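Local coordinates for protein aminoglycoside N(6')acetyltransferase (Legionella pneumophila subsp. pneumophila, PDB 3F5B) that probably transfers an acyl group, most likely acetyl, to an amino group of an aminoglycoside-type substrate, at residues 54-59 / 64-69. Residues are numbered along the deposited sequence; the frame is centred on the assembly and turned at random.
Sequences HEFLND and ATHWIA
Phe56, on the last turn of helix 43-57, lays its ring against the start of strand 65-71 at Thr65 and His66, packing a helix on the central mixed sheet of the GNAT fold. With CG anti to the backbone N (chi1 -174°), the benzyl group reaches out from the helix to the strand. One ring face lies over the strand backbone: His66 N stands above its centre, 3.9 Å from Phe56 CZ, and has no hydrogen-bond partner in the model. His66 CB lies over the same face in a CH-pi contact, 4.3 Å from the ring centroid of Phe56. The two side chains run past each other in opposite directions, so the imidazole lies back near the root of Phe56, where His66 CD2 comes within 3.6 Å of Phe56 CB; the ring planes make an oblique angle of 46°. The imidazole is held at both nitrogens, by Tyr78 OH at ND1 and by Asp52 OD2, from the same helix, at NE2, which probably fixes its rotation. Asp52 OD2 also accepts a bond from Ala64 N, joining the helix to the residue that precedes the strand. At the far end of the phenyl ring, Thr65 CG2 lies 4.1 Å from Phe56 CE1.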
ATOM      1  N   HIS A  54     -14.615  -1.417  -7.788  1.00 29.34           N
ATOM      2  CA  HIS A  54     -15.904  -1.090  -8.368  1.00 30.27           C
ATOM      3  C   HIS A  54     -16.852  -0.367  -7.378  1.00 28.64           C
ATOM      4  O   HIS A  54     -17.493   0.640  -7.745  1.00 27.72           O
ATOM      5  CB  HIS A  54     -16.559  -2.362  -8.888  1.00 31.99           C
ATOM      6  CG  HIS A  54     -17.747  -2.103  -9.755  1.00 35.30           C
ATOM      7  ND1 HIS A  54     -19.000  -1.817  -9.247  1.00 36.37           N
ATOM      8  CD2 HIS A  54     -17.872  -2.075 -11.102  1.00 36.00           C
ATOM      9  CE1 HIS A  54     -19.844  -1.632 -10.243  1.00 36.61           C
ATOM     10  NE2 HIS A  54     -19.185  -1.786 -11.378  1.00 37.21           N
ATOM     11  N   GLU A  55     -16.939  -0.870  -6.141  1.00 26.34           N
ATOM     12  CA  GLU A  55     -17.784  -0.234  -5.104  1.00 26.92           C
ATOM     13  C   GLU A  55     -17.323   1.205  -4.824  1.00 25.23           C
ATOM     14  O   GLU A  55     -18.120   2.152  -4.783  1.00 23.55           O
ATOM     15  CB  GLU A  55     -17.765  -1.037  -3.804  1.00 28.12           C
ATOM     16  CG  GLU A  55     -18.446  -2.403  -3.877  1.00 30.67           C
ATOM     17  CD  GLU A  55     -19.942  -2.291  -4.130  1.00 32.22           C
ATOM     18  OE1 GLU A  55     -20.639  -1.567  -3.381  1.00 32.00           O
ATOM     19  OE2 GLU A  55     -20.407  -2.925  -5.092  1.00 32.92           O
ATOM     20  N   PHE A  56     -16.017   1.342  -4.666  1.00 24.98           N
ATOM     21  CA  PHE A  56     -15.379   2.637  -4.467  1.00 25.59           C
ATOM     22  C   PHE A  56     -15.691   3.632  -5.576  1.00 26.47           C
ATOM     23  O   PHE A  56     -16.000   4.794  -5.291  1.00 24.79           O
ATOM     24  CB  PHE A  56     -13.869   2.470  -4.355  1.00 25.67           C
ATOM     25  CG  PHE A  56     -13.159   3.748  -4.004  1.00 26.43           C
ATOM     26  CD1 PHE A  56     -13.143   4.209  -2.665  1.00 25.86           C
ATOM     27  CD2 PHE A  56     -12.537   4.500  -4.985  1.00 25.60           C
ATOM     28  CE1 PHE A  56     -12.515   5.410  -2.321  1.00 26.24           C
ATOM     29  CE2 PHE A  56     -11.893   5.708  -4.660  1.00 25.87           C
ATOM     30  CZ  PHE A  56     -11.884   6.171  -3.322  1.00 25.17           C
ATOM     31  N   LEU A  57     -15.607   3.174  -6.827  1.00 26.77           N
ATOM     32  CA  LEU A  57     -15.776   4.039  -7.988  1.00 28.76           C
ATOM     33  C   LEU A  57     -17.246   4.333  -8.297  1.00 30.25           C
ATOM     34  O   LEU A  57     -17.572   5.376  -8.885  1.00 31.39           O
ATOM     35  CB  LEU A  57     -15.062   3.458  -9.212  1.00 27.74           C
ATOM     36  CG  LEU A  57     -13.519   3.571  -9.146  1.00 27.69           C
ATOM     37  CD1 LEU A  57     -12.859   2.933 -10.364  1.00 25.40           C
ATOM     38  CD2 LEU A  57     -13.069   5.032  -9.001  1.00 26.32           C
ATOM     39  N   ASN A  58     -18.139   3.451  -7.858  1.00 31.01           N
ATOM     40  CA  ASN A  58     -19.537   3.576  -8.246  1.00 33.26           C
ATOM     41  C   ASN A  58     -20.482   3.983  -7.110  1.00 34.19           C
ATOM     42  O   ASN A  58     -21.659   3.634  -7.139  1.00 34.14           O
ATOM     43  CB  ASN A  58     -19.977   2.292  -8.952  1.00 34.73           C
ATOM     44  CG  ASN A  58     -19.268   2.101 -10.279  1.00 36.60           C
ATOM     45  OD1 ASN A  58     -19.674   2.686 -11.289  1.00 38.10           O
ATOM     46  ND2 ASN A  58     -18.188   1.307 -10.287  1.00 36.82           N
ATOM     47  N   ASP A  59     -19.967   4.720  -6.116  1.00 35.70           N
ATOM     48  CA  ASP A  59     -20.768   5.147  -4.950  1.00 36.92           C
ATOM     49  C   ASP A  59     -21.430   3.940  -4.274  1.00 37.10           C
ATOM     50  O   ASP A  59     -22.632   3.954  -3.972  1.00 37.70           O
ATOM     51  CB  ASP A  59     -21.821   6.213  -5.371  1.00 38.62           C
ATOM     52  CG  ASP A  59     -22.647   6.756  -4.178  1.00 40.20           C
ATOM     53  OD1 ASP A  59     -22.112   6.904  -3.045  1.00 42.20           O
ATOM     54  OD2 ASP A  59     -23.842   7.038  -4.381  1.00 40.21           O
ATOM     55  N   ALA A  64     -12.398  -0.256   1.462  1.00 24.49           N
ATOM     56  CA  ALA A  64     -11.094   0.426   1.495  1.00 24.59           C
ATOM     57  C   ALA A  64     -11.097   1.687   0.626  1.00 24.46           C
ATOM     58  O   ALA A  64     -12.057   1.933  -0.086  1.00 24.02           O
ATOM     59  CB  ALA A  64     -10.000  -0.557   1.055  1.00 23.46           C
ATOM     60  N   THR A  65     -10.051   2.502   0.740  1.00 25.51           N
ATOM     61  CA  THR A  65      -9.809   3.650  -0.153  1.00 26.01           C
ATOM     62  C   THR A  65      -8.815   3.206  -1.222  1.00 26.52           C
ATOM     63  O   THR A  65      -7.894   2.415  -0.945  1.00 26.43           O
ATOM     64  CB  THR A  65      -9.224   4.842   0.632  1.00 26.89           C
ATOM     65  OG1 THR A  65     -10.138   5.188   1.670  1.00 28.64           O
ATOM     66  CG2 THR A  65      -9.060   6.050  -0.226  1.00 27.49           C
ATOM     67  N   HIS A  66      -9.061   3.636  -2.449  1.00 25.57           N
ATOM     68  CA  HIS A  66      -8.264   3.188  -3.598  1.00 25.63           C
ATOM     69  C   HIS A  66      -7.547   4.409  -4.177  1.00 25.74           C
ATOM     70  O   HIS A  66      -8.189   5.446  -4.413  1.00 26.45           O
ATOM     71  CB  HIS A  66      -9.169   2.517  -4.623  1.00 25.12           C
ATOM     72  CG  HIS A  66      -9.776   1.238  -4.114  1.00 25.37           C
ATOM     73  ND1 HIS A  66      -9.318  -0.004  -4.499  1.00 25.01           N
ATOM     74  CD2 HIS A  66     -10.741   1.015  -3.191  1.00 25.28           C
ATOM     75  CE1 HIS A  66     -10.011  -0.939  -3.864  1.00 25.67           C
ATOM     76  NE2 HIS A  66     -10.877  -0.346  -3.062  1.00 24.86           N
ATOM     77  N   TRP A  67      -6.238   4.271  -4.361  1.00 25.87           N
ATOM     78  CA  TRP A  67      -5.355   5.368  -4.731  1.00 25.19           C
ATOM     79  C   TRP A  67      -4.527   5.027  -5.963  1.00 26.35           C
ATOM     80  O   TRP A  67      -4.306   3.835  -6.305  1.00 25.33           O
ATOM     81  CB  TRP A  67      -4.335   5.680  -3.609  1.00 24.82           C
ATOM     82  CG  TRP A  67      -4.884   5.931  -2.257  1.00 25.82           C
ATOM     83  CD1 TRP A  67      -5.238   4.993  -1.319  1.00 26.51           C
ATOM     84  CD2 TRP A  67      -5.114   7.201  -1.664  1.00 25.84           C
ATOM     85  NE1 TRP A  67      -5.657   5.621  -0.147  1.00 26.20           N
ATOM     86  CE2 TRP A  67      -5.594   6.975  -0.344  1.00 26.99           C
ATOM     87  CE3 TRP A  67      -4.950   8.528  -2.110  1.00 25.86           C
ATOM     88  CZ2 TRP A  67      -5.934   8.024   0.523  1.00 27.01           C
ATOM     89  CZ3 TRP A  67      -5.261   9.566  -1.232  1.00 25.89           C
ATOM     90  CH2 TRP A  67      -5.744   9.311   0.068  1.00 26.31           C
ATOM     91  N   ILE A  68      -4.034   6.095  -6.599  1.00 25.88           N
ATOM     92  CA  ILE A  68      -3.114   5.993  -7.736  1.00 25.73           C
ATOM     93  C   ILE A  68      -1.929   6.941  -7.452  1.00 26.59           C
ATOM     94  O   ILE A  68      -2.129   8.057  -6.958  1.00 26.84           O
ATOM     95  CB  ILE A  68      -3.856   6.257  -9.107  1.00 25.32           C
ATOM     96  CG1 ILE A  68      -2.938   6.073 -10.340  1.00 27.42           C
ATOM     97  CG2 ILE A  68      -4.567   7.624  -9.164  1.00 26.19           C
ATOM     98  CD1 ILE A  68      -3.790   5.839 -11.634  1.00 27.35           C
ATOM     99  N   ALA A  69      -0.714   6.486  -7.749  1.00 24.71           N
ATOM    100  CA  ALA A  69       0.509   7.304  -7.585  1.00 23.44           C
ATOM    101  C   ALA A  69       0.957   7.781  -8.943  1.00 24.22           C
ATOM    102  O   ALA A  69       0.960   6.985  -9.904  1.00 23.68           O
ATOM    103  CB  ALA A  69       1.612   6.464  -6.956  1.00 24.87           C
TER